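Local coordinates for ATP phosphoribosyltransferase (Methanobacterium thermoautotrophicum, PDB 2VD3) that catalyses the first step of histidine biosynthesis, joining ATP to 5-phosphoribose 1-diphosphate to give phosphoribosyl-ATP and diphosphate, at the interface of chains A and B. Numbering follows the deposited sequence. Chains: chain A/B, ATP phosphoribosyltransferase.

Contact 1: the interface of chains A and B. Residues chain A 53, 55-56, 60, 79; chain B 141-143.
A:Arg79 carries the charged hydrogen bonds to chain B. Its guanidinium grips the main-chain carbonyl oxygen of B:Glu141 end-on, with NH1 at 2.7 Å and NH2 at 2.5 Å from O. The NH2 bond lies in the carbonyl plane, on a lone pair. The NH1 bond is tilted from that plane.

On its own side, A:Arg79 is fixed by two neighbours. NE donates to the carbonyl O of A:Ala55 at 3.0 Å, and NH1 adds a longer bond to the same atom. NH1 also forms a salt bridge with the carboxylate OD2 of A:Asp56, at 2.8 Å. A bend at chi2 (-84°) lets the chain turn its guanidinium toward these partners.

The same OD2 accepts the backbone N-H of B:Thr143 at 3.0 Å, on its syn lone pair. It thus links the arginine to the loop. The hydroxyl OG1 of B:Thr143 adds weak bonds to both carboxylate oxygens.

Apolar contacts flank the polar centre. The branch CD2 of B:Leu142 reaches the rim of the A:Phe60 ring, 3.4 Å from CE1, with the two side chains at about a right angle. The methyl CG2 of B:Thr143 lies 3.7 Å from CD of A:Arg53, whose chain is extended from CG to NE.

Together these contacts anchor the end of strand 138-141 of chain B and the loop that follows it to chain A, and so may hold the two subunits together in the assembly.

Contact 2: the interface of chains A and B. Residues chain A 141-144; chain B 53, 55-56, 79.
B:Arg53 and A:Thr143 meet where two subunits of a long-form HisG, an ATP phosphoribosyltransferase, come together. The B:Arg53 side chain can be followed outward from its root. CB lies 3.9 Å from the methyl CG2 of A:Thr143. CG comes nearer, at 3.5 Å from the same methyl. CD runs past it at a similar distance to CB. The chain is bent at chi2 (-80°) and again at chi3 (-105°), which folds the guanidinium back over the threonine. NE borders the methyl next. CZ, the central guanidinium carbon, is 3.3 Å from CG2. At the tip NH1 also borders this methyl, while NH2 is more distant. CG2 therefore sits against one face of the guanidinium, offset toward its rim. The two side chains run at about a right angle to each other. This contact is packing, with no hydrogen bond between the pair.

The main chain of A:Thr143 is held by B:Asp56. The backbone N-H of A:Thr143 points to the carboxylate OD1 of B:Asp56 at 3.0 Å, in a fairly straight bond (160° at H) on the syn lone pair. The bond from the same N-H to OD2 is weak. OG1 of A:Thr143 lies 3.6 Å from OD2 of B:Asp56, long for a hydrogen bond, and also borders the methyl CB of B:Ala55.

Two residues earlier in chain A, the carbonyl O of A:Glu141 is met end-on by B:Arg79, with NH1 and NH2 each 2.8 Å from it. The oxygen lies in the guanidinium plane, but both nitrogens approach from the same face of the carbonyl. NE turns away to the carbonyl O of B:Ala55, and NH1 also makes a salt bridge to OD2 of B:Asp56, 2.6 Å away. These partners within chain B fix the rotation of the guanidinium. The A:Glu141 carboxylate is turned well across it, and the opposite charges are near but not in contact.

Contact 1: the interface of chains A and B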
# COMPACT_ATOMS: atom_id res chain seq x y z
N ARG A 53 7.49 -16.58 7.68
CA ARG A 53 8.49 -15.52 7.76
C ARG A 53 9.89 -16.11 7.90
O ARG A 53 10.10 -17.11 8.61
CB ARG A 53 8.18 -14.54 8.89
CG ARG A 53 7.23 -13.42 8.44
CD ARG A 53 6.89 -12.48 9.57
NE ARG A 53 5.87 -11.51 9.18
CZ ARG A 53 5.28 -10.64 10.01
NH1 ARG A 53 4.37 -9.80 9.56
NH2 ARG A 53 5.61 -10.62 11.30
N ALA A 55 12.70 -15.51 9.41
CA ALA A 55 13.40 -15.69 10.68
C ALA A 55 12.83 -16.86 11.48
O ALA A 55 13.47 -17.34 12.42
CB ALA A 55 13.39 -14.41 11.49
N ASP A 56 11.63 -17.31 11.11
CA ASP A 56 10.95 -18.40 11.81
C ASP A 56 11.24 -19.76 11.16
O ASP A 56 11.02 -20.80 11.77
CB ASP A 56 9.44 -18.16 11.81
CG ASP A 56 9.02 -17.04 12.72
OD1 ASP A 56 8.02 -16.38 12.40
OD2 ASP A 56 9.66 -16.82 13.78
N PHE A 60 10.87 -23.69 12.59
CA PHE A 60 9.84 -24.55 12.00
C PHE A 60 10.44 -25.85 11.47
O PHE A 60 9.84 -26.93 11.60
CB PHE A 60 9.07 -23.86 10.87
CG PHE A 60 8.20 -22.71 11.32
CD1 PHE A 60 7.85 -22.55 12.66
CD2 PHE A 60 7.70 -21.80 10.38
CE1 PHE A 60 7.02 -21.48 13.05
CE2 PHE A 60 6.88 -20.74 10.76
CZ PHE A 60 6.54 -20.58 12.10
N ARG A 79 19.49 -17.99 15.25
CA ARG A 79 18.62 -18.84 16.06
C ARG A 79 19.35 -20.02 16.68
O ARG A 79 18.89 -20.58 17.67
CB ARG A 79 17.49 -19.40 15.20
CG ARG A 79 16.48 -18.38 14.81
CD ARG A 79 15.47 -18.20 15.91
NE ARG A 79 14.21 -17.77 15.31
CZ ARG A 79 13.02 -17.92 15.86
NH1 ARG A 79 11.95 -17.47 15.21
NH2 ARG A 79 12.88 -18.51 17.04
N GLU B 141 10.63 -18.75 20.23
CA GLU B 141 10.31 -17.38 19.84
C GLU B 141 9.87 -17.27 18.38
O GLU B 141 10.58 -17.71 17.48
CB GLU B 141 11.52 -16.48 20.11
CG GLU B 141 11.28 -14.99 19.82
CD GLU B 141 12.47 -14.12 20.17
OE1 GLU B 141 12.38 -12.88 19.97
OE2 GLU B 141 13.50 -14.66 20.64
N LEU B 142 8.70 -16.66 18.15
CA LEU B 142 8.19 -16.43 16.79
C LEU B 142 8.12 -14.94 16.46
O LEU B 142 8.08 -14.10 17.37
CB LEU B 142 6.81 -17.08 16.60
CG LEU B 142 6.67 -18.61 16.70
CD1 LEU B 142 5.20 -19.04 16.56
CD2 LEU B 142 7.50 -19.31 15.65
N THR B 143 8.12 -14.61 15.17
CA THR B 143 7.99 -13.22 14.69
C THR B 143 6.58 -12.66 14.92
O THR B 143 6.39 -11.45 14.99
CB THR B 143 8.37 -13.08 13.19
OG1 THR B 143 9.61 -13.75 12.93
CG2 THR B 143 8.53 -11.62 12.81

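Contact 2: the interface of chains A and B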
# COMPACT_ATOMS: atom_id res chain seq x y z
N GLU A 141 20.52 -4.54 20.99
CA GLU A 141 19.66 -5.03 19.93
C GLU A 141 18.68 -3.95 19.50
O GLU A 141 18.01 -3.34 20.33
CB GLU A 141 18.93 -6.30 20.38
CG GLU A 141 17.71 -6.62 19.56
CD GLU A 141 17.50 -8.10 19.40
OE1 GLU A 141 17.15 -8.52 18.28
OE2 GLU A 141 17.67 -8.85 20.39
N LEU A 142 18.62 -3.69 18.20
CA LEU A 142 17.67 -2.73 17.66
C LEU A 142 16.74 -3.44 16.70
O LEU A 142 17.05 -4.53 16.21
CB LEU A 142 18.38 -1.55 16.97
CG LEU A 142 19.32 -0.65 17.79
CD1 LEU A 142 19.73 0.56 16.95
CD2 LEU A 142 18.71 -0.20 19.10
N THR A 143 15.60 -2.83 16.46
CA THR A 143 14.59 -3.36 15.56
C THR A 143 15.07 -3.33 14.11
O THR A 143 14.71 -4.19 13.31
CB THR A 143 13.28 -2.56 15.71
OG1 THR A 143 12.44 -3.17 16.70
CG2 THR A 143 12.55 -2.48 14.41
N GLY A 144 15.89 -2.32 13.80
CA GLY A 144 16.39 -2.08 12.44
C GLY A 144 17.16 -0.78 12.42
O GLY A 144 17.44 -0.20 13.47
N ARG B 53 10.83 2.90 16.77
CA ARG B 53 10.12 1.66 16.96
C ARG B 53 9.89 1.45 18.45
O ARG B 53 10.83 1.56 19.26
CB ARG B 53 10.88 0.50 16.34
CG ARG B 53 10.71 0.46 14.83
CD ARG B 53 9.37 -0.16 14.43
NE ARG B 53 9.54 -1.52 13.92
CZ ARG B 53 9.87 -1.82 12.67
NH1 ARG B 53 10.01 -3.09 12.31
NH2 ARG B 53 10.07 -0.86 11.77
N ALA B 55 9.53 -1.07 20.32
CA ALA B 55 10.38 -2.07 20.96
C ALA B 55 11.75 -1.51 21.35
O ALA B 55 12.41 -2.04 22.25
CB ALA B 55 10.56 -3.29 20.05
N ASP B 56 12.17 -0.46 20.65
CA ASP B 56 13.48 0.14 20.88
C ASP B 56 13.43 1.27 21.89
O ASP B 56 14.46 1.62 22.50
CB ASP B 56 14.06 0.67 19.57
CG ASP B 56 14.44 -0.44 18.61
OD1 ASP B 56 14.53 -0.16 17.39
OD2 ASP B 56 14.66 -1.57 19.08
N ARG B 79 12.50 -5.79 27.43
CA ARG B 79 13.84 -5.26 27.29
C ARG B 79 14.62 -5.40 28.59
O ARG B 79 15.83 -5.60 28.58
CB ARG B 79 13.81 -3.79 26.89
CG ARG B 79 13.46 -3.53 25.43
CD ARG B 79 14.51 -4.10 24.51
NE ARG B 79 14.52 -3.40 23.23
CZ ARG B 79 15.52 -3.46 22.35
NH1 ARG B 79 15.44 -2.77 21.22
NH2 ARG B 79 16.59 -4.20 22.60

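Contact 1 and contact 2 are two-fold twins, their C-alpha centres about 16 Å apart. Each chain gives the end of strand 138-141 with its following loop to one site and the residues around helices 57-63 and 73-79 to the other. Both keep the Arg79, Asp56 and main-chain pattern, but the favoured Asp56 oxygen changes and weak threonine hydroxyl bonds appear in contact 1. Arg53 is extended in contact 1 and folded in contact 2, and Phe60 packs on Leu142 in contact 1. Joining at two places should resist rotation. The deposited assembly holds six copies, so this pair may be a building unit of a hexamer.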